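Local structure of hypothetical protein Atu0492 (Agrobacterium tumefaciens, 2GMY) at residues V74-P79 with W91-T96. The protein is of unknown function but belongs to the AhpD-like carboxymuconolactone decarboxylase family and is a putative antioxidant defence protein. Numbering follows the deposited sequence.
Sequences VWRESP and WVDAVT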
ATOM      1  N   VAL A  74       6.303  17.887   1.972  1.00 11.96           N
ATOM      2  CA  VAL A  74       7.286  17.093   2.717  1.00 12.36           C
ATOM      3  C   VAL A  74       7.414  17.619   4.154  1.00 12.37           C
ATOM      4  O   VAL A  74       8.481  17.607   4.761  1.00 12.74           O
ATOM      5  CB  VAL A  74       8.672  17.072   1.981  1.00 11.62           C
ATOM      6  CG1 VAL A  74       8.570  16.331   0.645  1.00 13.42           C
ATOM      7  CG2 VAL A  74       9.205  18.489   1.759  1.00 13.46           C
ATOM      8  N   TRP A  75       6.283  18.037   4.715  1.00 11.50           N
ATOM      9  CA  TRP A  75       6.302  18.789   5.964  1.00 11.59           C
ATOM     10  C   TRP A  75       6.904  18.067   7.147  1.00 12.50           C
ATOM     11  O   TRP A  75       7.424  18.718   8.053  1.00 12.42           O
ATOM     12  CB  TRP A  75       4.882  19.248   6.317  1.00 11.82           C
ATOM     13  CG  TRP A  75       3.991  18.119   6.703  1.00 11.04           C
ATOM     14  CD1 TRP A  75       3.205  17.365   5.874  1.00 11.93           C
ATOM     15  CD2 TRP A  75       3.800  17.610   8.022  1.00 11.95           C
ATOM     16  NE1 TRP A  75       2.515  16.412   6.613  1.00 12.10           N
ATOM     17  CE2 TRP A  75       2.869  16.538   7.931  1.00 11.49           C
ATOM     18  CE3 TRP A  75       4.320  17.953   9.277  1.00 12.43           C
ATOM     19  CZ2 TRP A  75       2.457  15.811   9.043  1.00 12.20           C
ATOM     20  CZ3 TRP A  75       3.910  17.231  10.383  1.00 12.39           C
ATOM     21  CH2 TRP A  75       2.983  16.176  10.266  1.00 11.53           C
ATOM     22  N   ARG A  76       6.806  16.729   7.177  1.00 12.73           N
ATOM     23  CA  ARG A  76       7.217  16.010   8.377  1.00 14.09           C
ATOM     24  C   ARG A  76       8.683  16.251   8.684  1.00 14.64           C
ATOM     25  O   ARG A  76       9.065  16.295   9.842  1.00 15.12           O
ATOM     26  CB  ARG A  76       6.957  14.510   8.264  1.00 14.93           C
ATOM     27  CG  ARG A  76       5.507  14.155   8.310  1.00 18.70           C
ATOM     28  CD  ARG A  76       5.288  12.705   8.746  1.00 22.72           C
ATOM     29  NE  ARG A  76       3.858  12.413   8.753  1.00 26.95           N
ATOM     30  CZ  ARG A  76       3.080  12.455   9.831  1.00 27.17           C
ATOM     31  NH1 ARG A  76       3.579  12.746  11.029  1.00 27.44           N
ATOM     32  NH2 ARG A  76       1.792  12.178   9.701  1.00 29.13           N
ATOM     33  N   GLU A  77       9.493  16.427   7.639  1.00 14.78           N
ATOM     34  CA  GLU A  77      10.932  16.630   7.826  1.00 16.17           C
ATOM     35  C   GLU A  77      11.404  18.090   7.791  1.00 15.81           C
ATOM     36  O   GLU A  77      12.619  18.355   7.802  1.00 15.93           O
ATOM     37  CB  GLU A  77      11.725  15.777   6.815  1.00 16.01           C
ATOM     38  CG  GLU A  77      11.789  14.292   7.179  1.00 20.25           C
ATOM     39  CD  GLU A  77      12.291  14.069   8.598  1.00 24.49           C
ATOM     40  OE1 GLU A  77      13.197  14.818   9.043  1.00 28.88           O
ATOM     41  OE2 GLU A  77      11.766  13.166   9.275  1.00 27.98           O
ATOM     42  N   SER A  78      10.462  19.036   7.767  1.00 15.28           N
ATOM     43  CA  SER A  78      10.802  20.456   7.635  1.00 15.80           C
ATOM     44  C   SER A  78      10.664  21.217   8.948  1.00 16.29           C
ATOM     45  O   SER A  78       9.596  21.176   9.585  1.00 16.34           O
ATOM     46  CB  SER A  78       9.923  21.127   6.585  1.00 15.80           C
ATOM     47  OG  SER A  78      10.236  22.504   6.521  1.00 16.41           O
ATOM     48  N   PRO A  79      11.743  21.903   9.373  1.00 15.82           N
ATOM     49  CA  PRO A  79      11.624  22.755  10.555  1.00 15.98           C
ATOM     50  C   PRO A  79      10.851  24.064  10.365  1.00 16.23           C
ATOM     51  O   PRO A  79      10.723  24.822  11.325  1.00 16.83           O
ATOM     52  CB  PRO A  79      13.097  23.019  10.936  1.00 16.03           C
ATOM     53  CG  PRO A  79      13.839  22.920   9.634  1.00 16.05           C
ATOM     54  CD  PRO A  79      13.136  21.826   8.883  1.00 16.48           C
ATOM     55  N   TRP A  91      -3.194  15.869  11.382  1.00 10.64           N
ATOM     56  CA  TRP A  91      -4.621  15.580  11.300  1.00 10.61           C
ATOM     57  C   TRP A  91      -5.114  15.685   9.863  1.00  9.91           C
ATOM     58  O   TRP A  91      -5.905  14.843   9.402  1.00 10.57           O
ATOM     59  CB  TRP A  91      -5.391  16.538  12.193  1.00 10.41           C
ATOM     60  CG  TRP A  91      -6.838  16.212  12.388  1.00  9.90           C
ATOM     61  CD1 TRP A  91      -7.908  17.000  12.042  1.00 11.18           C
ATOM     62  CD2 TRP A  91      -7.396  15.040  13.008  1.00 10.83           C
ATOM     63  NE1 TRP A  91      -9.085  16.399  12.409  1.00 11.35           N
ATOM     64  CE2 TRP A  91      -8.805  15.195  13.000  1.00 10.53           C
ATOM     65  CE3 TRP A  91      -6.847  13.883  13.568  1.00 10.09           C
ATOM     66  CZ2 TRP A  91      -9.673  14.226  13.526  1.00 11.20           C
ATOM     67  CZ3 TRP A  91      -7.717  12.916  14.104  1.00 10.29           C
ATOM     68  CH2 TRP A  91      -9.111  13.106  14.079  1.00 11.16           C
ATOM     69  N   VAL A  92      -4.661  16.714   9.148  1.00  9.54           N
ATOM     70  CA  VAL A  92      -4.992  16.793   7.723  1.00  9.90           C
ATOM     71  C   VAL A  92      -4.594  15.500   7.002  1.00  9.92           C
ATOM     72  O   VAL A  92      -5.387  14.932   6.242  1.00  9.95           O
ATOM     73  CB  VAL A  92      -4.352  18.021   7.057  1.00 10.49           C
ATOM     74  CG1 VAL A  92      -4.548  17.988   5.539  1.00 10.34           C
ATOM     75  CG2 VAL A  92      -4.945  19.290   7.643  1.00 11.63           C
ATOM     76  N   ASP A  93      -3.372  15.037   7.249  1.00 10.05           N
ATOM     77  CA  ASP A  93      -2.901  13.798   6.636  1.00 10.52           C
ATOM     78  C   ASP A  93      -3.770  12.593   7.039  1.00 10.70           C
ATOM     79  O   ASP A  93      -4.238  11.842   6.167  1.00 11.36           O
ATOM     80  CB  ASP A  93      -1.446  13.556   7.032  1.00 11.09           C
ATOM     81  CG  ASP A  93      -0.484  14.491   6.317  1.00 13.09           C
ATOM     82  OD1 ASP A  93      -0.934  15.499   5.734  1.00 14.07           O
ATOM     83  OD2 ASP A  93       0.733  14.205   6.344  1.00 16.77           O
ATOM     84  N   ALA A  94      -3.997  12.422   8.341  1.00 10.79           N
ATOM     85  CA  ALA A  94      -4.718  11.239   8.842  1.00 10.92           C
ATOM     86  C   ALA A  94      -6.147  11.176   8.309  1.00 11.09           C
ATOM     87  O   ALA A  94      -6.651  10.106   7.929  1.00 12.18           O
ATOM     88  CB  ALA A  94      -4.716  11.214  10.383  1.00 11.64           C
ATOM     89  N   VAL A  95      -6.791  12.345   8.259  1.00 10.80           N
ATOM     90  CA  VAL A  95      -8.200  12.436   7.873  1.00 10.79           C
ATOM     91  C   VAL A  95      -8.344  12.396   6.357  1.00 10.40           C
ATOM     92  O   VAL A  95      -9.278  11.809   5.827  1.00 10.55           O
ATOM     93  CB  VAL A  95      -8.865  13.684   8.490  1.00 10.70           C
ATOM     94  CG1 VAL A  95     -10.304  13.849   8.013  1.00 12.22           C
ATOM     95  CG2 VAL A  95      -8.856  13.569  10.005  1.00 12.14           C
ATOM     96  N   THR A  96      -7.408  13.017   5.642  1.00 10.50           N
ATOM     97  CA  THR A  96      -7.444  12.921   4.177  1.00 11.18           C
ATOM     98  C   THR A  96      -7.302  11.455   3.733  1.00 11.83           C
ATOM     99  O   THR A  96      -7.936  11.022   2.780  1.00 11.70           O
ATOM    100  CB  THR A  96      -6.384  13.833   3.540  1.00 11.61           C
ATOM    101  OG1 THR A  96      -6.741  15.196   3.808  1.00 12.30           O
ATOM    102  CG2 THR A  96      -6.311  13.636   2.044  1.00 12.57           C
TER
HETATM  103  O   HOH W   1       1.674  11.974   7.028  1.00 38.46           O
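Trp75 brings the nitrogen edge of its indole up to the carboxylate of Asp93, and NE1 donates a hydrogen bond to OD2 over 2.8 Å. The bond is somewhat bent, 154° at the hydrogen. OD2 lies in the plane of the indole, where the N-H can point at it, but NE1 approaches OD2 on its syn side from 34° out of the carboxylate plane. With CG placed between its backbone N and carbonyl carbon (chi1 69°), Trp75 directs the ring toward Asp93. The nearest CA atoms of segments 74-79 and 91-96, those of Trp75 and Asp93, are 10.5 Å apart, so side chains bridge the distance. Tryptophan suits this place because one residue combines a broad apolar surface with a donor at its far edge.

Arg76 follows the indole with an extended chain: its CG rests near the rim of one ring face, and its guanidinium lies over CZ2 of Trp75. Arginine suits this course, its methylenes and flat guanidinium lying along the indole while its N-H groups reach water. Its NH2 is 4.1 Å from Asp93 OD2, but this oxygen stands well out of the guanidinium plane, so charge attraction alone acts directly. A water in that plane joins them, accepting from NH2 of Arg76 at 2.7 Å and donating to OD2 of Asp93 at 2.5 Å. Aspartate's two oxygens serve different partners: OD1 forms a salt bridge with Arg41, which probably helps keep the buried Asp93 ionised.

Backbone carbonyls of Trp75 and Arg76 also accept from Arg86. Asp93 thus joins the 3-10 turn after helix 66-70 to helices 83-96 and 32-45 in the all-helical AhpD-like fold.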